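Local atomic coordinates of cycloserine biosynthesis protein DcsG (Streptomyces lavendulae, PDB entry 6JIL), a protein that catalyses the ATP-dependent, magnesium-requiring cyclization of O-ureido-D-serine to the antibiotic D-cycloserine, releasing ADP, phosphate, ammonium and carbon dioxide. Residues Val255-Gly260 against Pro265-Met270; Glu34-Glu39 against Ser46-Val51; Asp193-His198 against Ala286-Gln291. All coordinates share one frame; numbering follows the deposited sequence.

Contact 1: residues Val255-Gly260 against Pro265-Met270; sequences VDLVRG and PMVLEM. With MG (magnesium ion), chain H; MG (magnesium ion), chain I; ADP (adenosine-5'-diphosphate), chain G.
Asp256 and Glu269 run side by side on one face of an antiparallel hairpin, their carboxylate planes turned 83° apart. Asp256 OD2 stands 3.0 Å from Glu269 CG, so the aspartate lies along the aliphatic part of its neighbour, while its OD1 forms a salt bridge with Arg254, a probable active-site residue. Glu269 reaches further. Its CG sits between the backbone N and the carbonyl carbon (chi1 76°), and from there the extended chain carries the carboxylate to the nucleotide phosphates. Glu269 OE2 bridges both magnesium ions, at 2.2 Å from the chain H ion, and OE1 joins it on the chain I ion. Both ions are also held by ADP oxygens, which suits glutamate here: a long, anionic side chain with two donor oxygens can share a pair of cations. Val258 lies on the same face; Leu268, at the corner of the second strand, turns toward the first strand and crosses Val258 at about a right angle, CG1 to CG at 3.9 Å. Both branches of Leu268 then reach ADP, CD1 near C3' and CD2 near O1A.

On the other face the contacts are apolar. Val255 CG2 lies 3.4 Å from the selenomethionine methyl CE of Met270, the two side chains pointing the same way, and Leu257 packs alongside the Pro265 ring. Such compact or flexible apolar groups suit a face that packs partly against helix 227-244.

The backbones pair through Val258 N to Met266 O (2.9 Å) and its reciprocal bond from Met266 N to Val258 O. Past them, Leu268 N still gives a nearly straight bond to Asp256 O, 2.7 Å long. Together these features form the metal-binding hairpin of an ATP-grasp active site, with Glu269 and Glu271 as magnesium ligands beside the nucleotide.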
loop_
_atom_site.group_PDB
_atom_site.type_symbol
_atom_site.label_atom_id
_atom_site.label_comp_id
_atom_site.label_asym_id
_atom_site.label_seq_id
_atom_site.Cartn_x
_atom_site.Cartn_y
_atom_site.Cartn_z
ATOM N N VAL A 255 -4.911 -3.001 -5.140
ATOM C CA VAL A 255 -5.518 -1.701 -5.338
ATOM C C VAL A 255 -6.739 -1.646 -4.445
ATOM O O VAL A 255 -7.652 -2.457 -4.597
ATOM C CB VAL A 255 -5.945 -1.515 -6.798
ATOM C CG1 VAL A 255 -6.504 -0.122 -7.006
ATOM C CG2 VAL A 255 -4.756 -1.757 -7.713
ATOM N N ASP A 256 -6.752 -0.704 -3.502
ATOM C CA ASP A 256 -7.879 -0.575 -2.588
ATOM C C ASP A 256 -8.864 0.490 -3.077
ATOM O O ASP A 256 -8.492 1.642 -3.331
ATOM C CB ASP A 256 -7.375 -0.259 -1.178
ATOM C CG ASP A 256 -6.317 -1.257 -0.703
ATOM O OD1 ASP A 256 -6.417 -2.463 -1.041
ATOM O OD2 ASP A 256 -5.385 -0.839 0.016
ATOM N N LEU A 257 -10.125 0.083 -3.206
ATOM C CA LEU A 257 -11.189 0.951 -3.700
ATOM C C LEU A 257 -12.266 1.285 -2.691
ATOM O O LEU A 257 -12.591 0.477 -1.828
ATOM C CB LEU A 257 -11.871 0.291 -4.898
ATOM C CG LEU A 257 -11.234 0.362 -6.283
ATOM C CD1 LEU A 257 -9.731 0.368 -6.182
ATOM C CD2 LEU A 257 -11.745 -0.812 -7.110
ATOM N N VAL A 258 -12.825 2.484 -2.822
ATOM C CA VAL A 258 -13.919 2.934 -1.971
ATOM C C VAL A 258 -15.012 3.470 -2.887
ATOM O O VAL A 258 -14.741 3.843 -4.029
ATOM C CB VAL A 258 -13.477 4.033 -0.965
ATOM C CG1 VAL A 258 -12.515 3.438 0.055
ATOM C CG2 VAL A 258 -12.834 5.206 -1.694
ATOM N N ARG A 259 -16.244 3.496 -2.392
ATOM C CA ARG A 259 -17.390 3.960 -3.174
ATOM C C ARG A 259 -17.649 5.451 -3.016
ATOM O O ARG A 259 -17.835 5.937 -1.907
ATOM C CB ARG A 259 -18.658 3.196 -2.759
ATOM C CG ARG A 259 -18.516 1.678 -2.767
ATOM C CD ARG A 259 -19.770 0.955 -2.245
ATOM N NE ARG A 259 -20.891 0.969 -3.185
ATOM C CZ ARG A 259 -21.785 1.949 -3.287
ATOM N NH1 ARG A 259 -21.709 3.016 -2.503
ATOM N NH2 ARG A 259 -22.758 1.864 -4.182
ATOM N N GLY A 260 -17.665 6.178 -4.127
ATOM C CA GLY A 260 -17.947 7.600 -4.049
ATOM C C GLY A 260 -19.443 7.779 -3.867
ATOM O O GLY A 260 -20.178 6.794 -3.814
ATOM N N PRO A 265 -16.363 3.449 -8.222
ATOM C CA PRO A 265 -15.184 3.248 -7.370
ATOM C C PRO A 265 -14.009 4.192 -7.596
ATOM O O PRO A 265 -13.763 4.647 -8.710
ATOM C CB PRO A 265 -14.809 1.795 -7.645
ATOM C CG PRO A 265 -15.178 1.635 -9.094
ATOM C CD PRO A 265 -16.503 2.358 -9.207
HETATM N N MSE A 266 -13.291 4.490 -6.515
HETATM C CA MSE A 266 -12.109 5.343 -6.579
HETATM C C MSE A 266 -11.005 4.771 -5.687
HETATM O O MSE A 266 -11.271 4.209 -4.622
HETATM C CB MSE A 266 -12.440 6.794 -6.187
HETATM C CG MSE A 266 -13.228 6.982 -4.899
HETATM SE SE MSE A 266 -13.747 8.855 -4.616
HETATM C CE MSE A 266 -15.241 8.942 -5.837
ATOM N N VAL A 267 -9.768 4.902 -6.143
ATOM C CA VAL A 267 -8.630 4.392 -5.409
ATOM C C VAL A 267 -8.451 5.086 -4.065
ATOM O O VAL A 267 -8.504 6.311 -3.980
ATOM C CB VAL A 267 -7.341 4.555 -6.233
ATOM C CG1 VAL A 267 -6.147 4.042 -5.445
ATOM C CG2 VAL A 267 -7.476 3.811 -7.555
ATOM N N LEU A 268 -8.259 4.282 -3.020
ATOM C CA LEU A 268 -8.034 4.764 -1.661
ATOM C C LEU A 268 -6.519 4.793 -1.557
ATOM O O LEU A 268 -5.917 5.816 -1.259
ATOM C CB LEU A 268 -8.580 3.758 -0.647
ATOM C CG LEU A 268 -8.717 4.089 0.845
ATOM C CD1 LEU A 268 -8.725 2.773 1.618
ATOM C CD2 LEU A 268 -7.605 4.973 1.336
ATOM N N GLU A 269 -5.917 3.631 -1.790
ATOM C CA GLU A 269 -4.474 3.481 -1.769
ATOM C C GLU A 269 -4.126 2.270 -2.624
ATOM O O GLU A 269 -4.991 1.454 -2.952
ATOM C CB GLU A 269 -3.947 3.295 -0.342
ATOM C CG GLU A 269 -4.165 1.919 0.260
ATOM C CD GLU A 269 -3.097 1.575 1.283
ATOM O OE1 GLU A 269 -1.905 1.730 0.953
ATOM O OE2 GLU A 269 -3.443 1.148 2.403
HETATM N N MSE A 270 -2.855 2.161 -2.982
HETATM C CA MSE A 270 -2.377 1.074 -3.824
HETATM C C MSE A 270 -1.010 0.627 -3.326
HETATM O O MSE A 270 -0.159 1.458 -3.022
HETATM C CB MSE A 270 -2.295 1.570 -5.268
HETATM C CG MSE A 270 -1.456 0.733 -6.200
HETATM SE SE MSE A 270 -1.375 1.524 -7.980
HETATM C CE MSE A 270 -2.226 0.103 -8.957
HETATM MG MG MG H . -5.173 0.359 3.597
HETATM MG MG MG I . -1.303 0.579 2.879
HETATM P PB ADP G . -2.774 2.683 5.220
HETATM O O1B ADP G . -3.824 1.459 5.191
HETATM O O2B ADP G . -1.664 2.434 4.202
HETATM O O3B ADP G . -2.162 2.775 6.635
HETATM P PA ADP G . -5.017 3.992 4.315
HETATM O O1A ADP G . -5.197 4.933 3.211
HETATM O O2A ADP G . -5.365 2.537 3.777
HETATM O O3A ADP G . -3.476 4.111 4.843
HETATM O "O5'" ADP G . -5.993 4.434 5.515
HETATM C "C5'" ADP G . -6.130 3.356 6.442
HETATM C "C4'" ADP G . -7.621 3.161 6.746
HETATM O "O4'" ADP G . -8.212 4.417 7.150
HETATM C "C3'" ADP G . -8.377 2.684 5.512
HETATM O "O3'" ADP G . -8.396 1.265 5.420
HETATM C "C2'" ADP G . -9.768 3.296 5.700
HETATM O "O2'" ADP G . -10.632 2.428 6.441
HETATM C "C1'" ADP G . -9.478 4.618 6.447
HETATM N N9 ADP G . -9.399 5.771 5.506
HETATM C C8 ADP G . -8.267 6.441 5.109
HETATM N N7 ADP G . -8.573 7.432 4.324
HETATM C C5 ADP G . -9.910 7.473 4.157
HETATM C C6 ADP G . -10.815 8.424 3.612
HETATM N N6 ADP G . -10.348 9.513 2.890
HETATM N N1 ADP G . -12.134 8.258 3.825
HETATM C C2 ADP G . -12.609 7.233 4.535
HETATM N N3 ADP G . -11.800 6.321 5.071
HETATM C C4 ADP G . -10.465 6.397 4.912
HETATM O O HOH W 1 -6.202 -0.126 5.747
HETATM O O HOH W 2 -6.595 -0.365 1.908
HETATM O O HOH W 3 0.820 1.453 2.939
#

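Contact 2: residues Glu34-Glu39 against Ser46-Val51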
loop_
_atom_site.group_PDB
_atom_site.type_symbol
_atom_site.label_atom_id
_atom_site.label_comp_id
_atom_site.label_asym_id
_atom_site.label_seq_id
_atom_site.Cartn_x
_atom_site.Cartn_y
_atom_site.Cartn_z
ATOM N N GLU A 34 13.975 -18.030 1.015
ATOM C CA GLU A 34 14.415 -17.872 2.395
ATOM C C GLU A 34 13.770 -16.597 2.928
ATOM O O GLU A 34 13.748 -15.567 2.248
ATOM C CB GLU A 34 15.943 -17.756 2.492
ATOM C CG GLU A 34 16.696 -19.049 2.211
ATOM C CD GLU A 34 18.206 -18.903 2.364
ATOM O OE1 GLU A 34 18.935 -19.842 1.971
ATOM O OE2 GLU A 34 18.665 -17.858 2.880
ATOM N N VAL A 35 13.219 -16.678 4.131
ATOM C CA VAL A 35 12.589 -15.529 4.762
ATOM C C VAL A 35 13.716 -14.750 5.439
ATOM O O VAL A 35 14.453 -15.304 6.253
ATOM C CB VAL A 35 11.549 -15.980 5.812
ATOM C CG1 VAL A 35 10.795 -14.782 6.351
ATOM C CG2 VAL A 35 10.589 -16.974 5.188
ATOM N N CYS A 36 13.850 -13.471 5.101
ATOM C CA CYS A 36 14.912 -12.639 5.661
ATOM C C CYS A 36 14.430 -11.349 6.314
ATOM O O CYS A 36 13.576 -10.652 5.772
ATOM C CB CYS A 36 15.913 -12.269 4.566
ATOM S SG CYS A 36 16.606 -13.660 3.688
ATOM N N ASP A 37 14.998 -11.029 7.471
ATOM C CA ASP A 37 14.656 -9.806 8.173
ATOM C C ASP A 37 15.580 -8.732 7.599
ATOM O O ASP A 37 16.792 -8.928 7.546
ATOM C CB ASP A 37 14.894 -9.980 9.675
ATOM C CG ASP A 37 14.477 -8.766 10.476
ATOM O OD1 ASP A 37 14.199 -8.921 11.682
ATOM O OD2 ASP A 37 14.435 -7.654 9.909
ATOM N N TRP A 38 15.022 -7.605 7.162
ATOM C CA TRP A 38 15.862 -6.570 6.577
ATOM C C TRP A 38 16.832 -5.934 7.569
ATOM O O TRP A 38 17.807 -5.295 7.158
ATOM C CB TRP A 38 15.015 -5.484 5.886
ATOM C CG TRP A 38 14.089 -4.716 6.780
ATOM C CD1 TRP A 38 12.898 -5.142 7.293
ATOM C CD2 TRP A 38 14.265 -3.369 7.242
ATOM N NE1 TRP A 38 12.316 -4.144 8.039
ATOM C CE2 TRP A 38 13.134 -3.045 8.026
ATOM C CE3 TRP A 38 15.268 -2.404 7.068
ATOM C CZ2 TRP A 38 12.977 -1.794 8.639
ATOM C CZ3 TRP A 38 15.110 -1.151 7.681
ATOM C CH2 TRP A 38 13.973 -0.862 8.454
ATOM N N GLU A 39 16.575 -6.114 8.863
ATOM C CA GLU A 39 17.448 -5.554 9.899
ATOM C C GLU A 39 18.442 -6.570 10.462
ATOM O O GLU A 39 19.143 -6.298 11.432
ATOM C CB GLU A 39 16.611 -4.951 11.033
ATOM C CG GLU A 39 16.032 -3.587 10.672
ATOM C CD GLU A 39 15.115 -3.011 11.734
ATOM O OE1 GLU A 39 15.070 -1.764 11.856
ATOM O OE2 GLU A 39 14.429 -3.794 12.435
ATOM N N SER A 46 24.125 -10.847 -1.198
ATOM C CA SER A 46 24.779 -11.160 -2.462
ATOM C C SER A 46 24.514 -12.614 -2.857
ATOM O O SER A 46 24.690 -12.988 -4.013
ATOM C CB SER A 46 26.292 -10.934 -2.348
ATOM O OG SER A 46 26.905 -11.921 -1.536
ATOM N N ARG A 47 24.094 -13.426 -1.889
ATOM C CA ARG A 47 23.810 -14.843 -2.128
ATOM C C ARG A 47 22.546 -15.110 -2.936
ATOM O O ARG A 47 22.421 -16.171 -3.542
ATOM C CB ARG A 47 23.657 -15.605 -0.809
ATOM C CG ARG A 47 24.922 -15.901 -0.049
ATOM C CD ARG A 47 24.590 -16.801 1.143
ATOM N NE ARG A 47 23.561 -16.210 2.001
ATOM C CZ ARG A 47 22.347 -16.720 2.198
ATOM N NH1 ARG A 47 21.984 -17.849 1.601
ATOM N NH2 ARG A 47 21.492 -16.091 2.995
ATOM N N PHE A 48 21.606 -14.170 -2.925
ATOM C CA PHE A 48 20.345 -14.354 -3.633
ATOM C C PHE A 48 20.338 -13.998 -5.115
ATOM O O PHE A 48 21.078 -13.129 -5.571
ATOM C CB PHE A 48 19.234 -13.564 -2.938
ATOM C CG PHE A 48 19.124 -13.839 -1.471
ATOM C CD1 PHE A 48 19.670 -12.965 -0.543
ATOM C CD2 PHE A 48 18.495 -14.991 -1.016
ATOM C CE1 PHE A 48 19.591 -13.238 0.814
ATOM C CE2 PHE A 48 18.413 -15.273 0.337
ATOM C CZ PHE A 48 18.961 -14.395 1.255
ATOM N N GLU A 49 19.475 -14.684 -5.856
ATOM C CA GLU A 49 19.311 -14.456 -7.286
ATOM C C GLU A 49 18.500 -13.176 -7.389
ATOM O O GLU A 49 18.750 -12.326 -8.232
ATOM C CB GLU A 49 18.515 -15.606 -7.913
ATOM C CG GLU A 49 18.705 -15.772 -9.406
ATOM C CD GLU A 49 19.950 -16.582 -9.739
ATOM O OE1 GLU A 49 20.310 -16.672 -10.936
ATOM O OE2 GLU A 49 20.564 -17.136 -8.797
ATOM N N ALA A 50 17.515 -13.062 -6.513
ATOM C CA ALA A 50 16.650 -11.899 -6.470
ATOM C C ALA A 50 16.064 -11.745 -5.072
ATOM O O ALA A 50 16.203 -12.619 -4.218
ATOM C CB ALA A 50 15.532 -12.030 -7.491
ATOM N N VAL A 51 15.400 -10.618 -4.860
ATOM C CA VAL A 51 14.785 -10.306 -3.585
ATOM C C VAL A 51 13.371 -9.782 -3.802
ATOM O O VAL A 51 13.114 -9.063 -4.763
ATOM C CB VAL A 51 15.617 -9.234 -2.837
ATOM C CG1 VAL A 51 14.851 -8.703 -1.650
ATOM C CG2 VAL A 51 16.939 -9.838 -2.374
#
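Glu34 and Cys36, two residues apart on strand 33-37, turn toward Arg47 and Phe48 at the entrance to strand 50-55. These strands belong to a parallel four-stranded sheet in which strand 4-8 lies between them. The contact therefore bridges over the middle strand through side chains, and no backbone bond joins the two segments; their closest CA atoms, those of Glu34 and Phe48, are 9.2 Å apart.

The ionic part is a salt bridge near the surface. Arg47 NH2 gives Glu34 OE2 a weak hydrogen bond of 3.3 Å. The carboxylate meets the edge of the guanidinium, with the two planes 25° apart, although the side chains themselves cross at about a right angle. Glutamate and arginine suit this place because each has a long hydrocarbon stem: Glu34 extends beyond CG, whereas Arg47 bends at chi3 (-56°) to bring its charged end round.

The aromatic part lies deeper. Phe48 presents its edge to Glu34 OE2, which is 3.6 Å from CE2 and near the ring plane, where the slightly positive ring hydrogens would favour an anionic oxygen. The carboxylate plane is almost perpendicular to the ring. Phe48 also packs on Ile3 and Ala5, so a large apolar ring suits a position packed against the middle strand.

The sulfur contact completes the group. Cys36, small and weakly polar, suits a buried position beside an aromatic ring. Its sulfur approaches obliquely, 4.5 Å from the Phe48 centroid, and comes closest at the ring's far end, where SG is 3.5 Å from CZ.

Contact 3: residues Asp193-His198 against Ala286-Gln291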
loop_
_atom_site.group_PDB
_atom_site.type_symbol
_atom_site.label_atom_id
_atom_site.label_comp_id
_atom_site.label_asym_id
_atom_site.label_seq_id
_atom_site.Cartn_x
_atom_site.Cartn_y
_atom_site.Cartn_z
ATOM N N ASP A 193 0.724 -10.028 -12.459
ATOM C CA ASP A 193 1.140 -9.778 -13.837
ATOM C C ASP A 193 0.060 -9.102 -14.679
ATOM O O ASP A 193 -0.142 -9.446 -15.843
ATOM C CB ASP A 193 1.586 -11.073 -14.519
ATOM C CG ASP A 193 3.060 -11.348 -14.323
ATOM O OD1 ASP A 193 3.763 -10.424 -13.865
ATOM O OD2 ASP A 193 3.521 -12.471 -14.630
ATOM N N GLY A 194 -0.626 -8.136 -14.078
ATOM C CA GLY A 194 -1.665 -7.409 -14.778
ATOM C C GLY A 194 -2.977 -8.160 -14.892
ATOM O O GLY A 194 -3.864 -7.738 -15.633
ATOM N N VAL A 195 -3.112 -9.263 -14.160
ATOM C CA VAL A 195 -4.332 -10.066 -14.210
ATOM C C VAL A 195 -5.020 -10.165 -12.852
ATOM O O VAL A 195 -4.397 -10.477 -11.839
ATOM C CB VAL A 195 -4.027 -11.488 -14.738
ATOM C CG1 VAL A 195 -5.280 -12.359 -14.701
ATOM C CG2 VAL A 195 -3.480 -11.396 -16.153
ATOM N N TYR A 196 -6.316 -9.883 -12.839
ATOM C CA TYR A 196 -7.090 -9.934 -11.611
ATOM C C TYR A 196 -7.107 -11.347 -11.044
ATOM O O TYR A 196 -7.382 -12.310 -11.761
ATOM C CB TYR A 196 -8.529 -9.477 -11.873
ATOM C CG TYR A 196 -9.453 -9.695 -10.700
ATOM C CD1 TYR A 196 -9.369 -8.896 -9.561
ATOM C CD2 TYR A 196 -10.393 -10.722 -10.716
ATOM C CE1 TYR A 196 -10.201 -9.114 -8.465
ATOM C CE2 TYR A 196 -11.231 -10.955 -9.620
ATOM C CZ TYR A 196 -11.128 -10.145 -8.502
ATOM O OH TYR A 196 -11.949 -10.369 -7.430
ATOM N N SER A 197 -6.816 -11.469 -9.753
ATOM C CA SER A 197 -6.824 -12.778 -9.114
ATOM C C SER A 197 -7.976 -12.917 -8.135
ATOM O O SER A 197 -8.770 -13.844 -8.229
ATOM C CB SER A 197 -5.513 -13.027 -8.371
ATOM O OG SER A 197 -5.548 -14.273 -7.693
ATOM N N HIS A 198 -8.070 -11.986 -7.196
ATOM C CA HIS A 198 -9.112 -12.053 -6.186
ATOM C C HIS A 198 -9.165 -10.763 -5.384
ATOM O O HIS A 198 -8.309 -9.882 -5.529
ATOM C CB HIS A 198 -8.815 -13.194 -5.227
ATOM C CG HIS A 198 -7.496 -13.051 -4.532
ATOM N ND1 HIS A 198 -6.303 -13.431 -5.111
ATOM C CD2 HIS A 198 -7.178 -12.518 -3.327
ATOM C CE1 HIS A 198 -5.307 -13.139 -4.292
ATOM N NE2 HIS A 198 -5.811 -12.584 -3.204
ATOM N N ALA A 286 -1.925 -17.755 -4.266
ATOM C CA ALA A 286 -0.524 -18.008 -3.973
ATOM C C ALA A 286 0.201 -18.664 -5.139
ATOM O O ALA A 286 1.364 -18.360 -5.398
ATOM C CB ALA A 286 -0.401 -18.874 -2.725
ATOM N N LEU A 287 -0.476 -19.570 -5.837
ATOM C CA LEU A 287 0.137 -20.259 -6.971
ATOM C C LEU A 287 0.381 -19.264 -8.101
ATOM O O LEU A 287 1.417 -19.301 -8.763
ATOM C CB LEU A 287 -0.763 -21.402 -7.464
ATOM C CG LEU A 287 -0.297 -22.170 -8.709
ATOM C CD1 LEU A 287 1.071 -22.782 -8.448
ATOM C CD2 LEU A 287 -1.305 -23.260 -9.071
ATOM N N ARG A 288 -0.577 -18.369 -8.310
ATOM C CA ARG A 288 -0.446 -17.366 -9.355
ATOM C C ARG A 288 0.711 -16.426 -9.038
ATOM O O ARG A 288 1.362 -15.894 -9.937
ATOM C CB ARG A 288 -1.728 -16.546 -9.483
ATOM C CG ARG A 288 -2.975 -17.344 -9.734
ATOM C CD ARG A 288 -4.048 -16.409 -10.204
ATOM N NE ARG A 288 -5.343 -17.055 -10.346
ATOM C CZ ARG A 288 -6.341 -16.549 -11.063
ATOM N NH1 ARG A 288 -6.180 -15.394 -11.708
ATOM N NH2 ARG A 288 -7.502 -17.188 -11.124
ATOM N N PHE A 289 0.959 -16.213 -7.754
ATOM C CA PHE A 289 2.045 -15.336 -7.349
ATOM C C PHE A 289 3.381 -16.038 -7.602
ATOM O O PHE A 289 4.289 -15.468 -8.208
ATOM C CB PHE A 289 1.895 -14.970 -5.871
ATOM C CG PHE A 289 2.839 -13.911 -5.409
ATOM C CD1 PHE A 289 3.574 -13.162 -6.322
ATOM C CD2 PHE A 289 2.981 -13.643 -4.054
ATOM C CE1 PHE A 289 4.437 -12.160 -5.892
ATOM C CE2 PHE A 289 3.838 -12.647 -3.612
ATOM C CZ PHE A 289 4.570 -11.901 -4.534
ATOM N N ALA A 290 3.488 -17.286 -7.153
ATOM C CA ALA A 290 4.714 -18.051 -7.341
ATOM C C ALA A 290 5.018 -18.221 -8.828
ATOM O O ALA A 290 6.171 -18.143 -9.241
ATOM C CB ALA A 290 4.589 -19.411 -6.677
ATOM N N GLN A 291 3.986 -18.450 -9.631
ATOM C CA GLN A 291 4.195 -18.616 -11.063
ATOM C C GLN A 291 4.719 -17.333 -11.693
ATOM O O GLN A 291 5.650 -17.369 -12.497
ATOM C CB GLN A 291 2.903 -19.063 -11.755
ATOM C CG GLN A 291 2.559 -20.525 -11.489
ATOM C CD GLN A 291 1.280 -20.966 -12.173
ATOM O OE1 GLN A 291 0.200 -20.460 -11.876
ATOM N NE2 GLN A 291 1.397 -21.910 -13.092
HETATM O O HOH W 4 -9.858 -15.125 -10.919
#
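A helix-on-sheet contact at the protein surface joins helix 285-296 to strand 195-202 of the antiparallel sheet in the ATP-grasp region. The meeting point is a classic beta bulge, with Ser197 and His198 both facing Thr190 on the neighbouring strand, and one side chain, Arg288, bridges most of the distance. The short helix and strand axes approach no closer than 9.9 Å, which explains why a long residue makes the link.

Arg288 is extended from CG to NE, its chi2 of -165° and chi3 of -174° setting it out from the helix. Its CD lies 3.6 Å from Ser197 OG, and the guanidinium carries on over the strand with Ser197 CA beneath one face. Val195 CG1 is at the edge of the same group, near its plane. Arginine suits the site because its methylene stem can rest on a strand while its charged end stays among polar partners. Asp284, just before the helix segment, pairs with NE and probably helps fix the rotation of the group.

Serine suits the bulge because it is small enough to lie under the arginine and still offers a hydroxyl. With OG anti to the backbone N (chi1 177°), that hydroxyl lies in the plane of the His198 ring at its edge, sharing a 2.8 Å hydrogen bond with ND1. His198 NE2 is held by Leu277 O, so the imidazole is gripped at both nitrogens. A water completes the crossing: it donates to Ser197 O at 3.2 Å and accepts a weak hydrogen bond from Arg288 NH2 at 3.1 Å.

Overall arrangement
Contact 1 is the buried one, whereas contact 2 is partly buried and contact 3 lies on the surface. Contacts 1 and 3 involve the same antiparallel sheet: contact 1 pairs two adjacent strands by backbone bonds, and contact 3 sets a helix against another strand. Strand 265-271 and helix 285-296 follow each other in the chain, and the loop closed by contact 3 encloses contact 1. Contact 2 belongs to the separate parallel sheet, its centre 32 Å from that of contact 1. Chemistry follows place: carboxylate, metal and nucleotide in contact 1, a salt bridge beside a sulfur-aromatic pair in contact 2, and a water-linked arginine in contact 3.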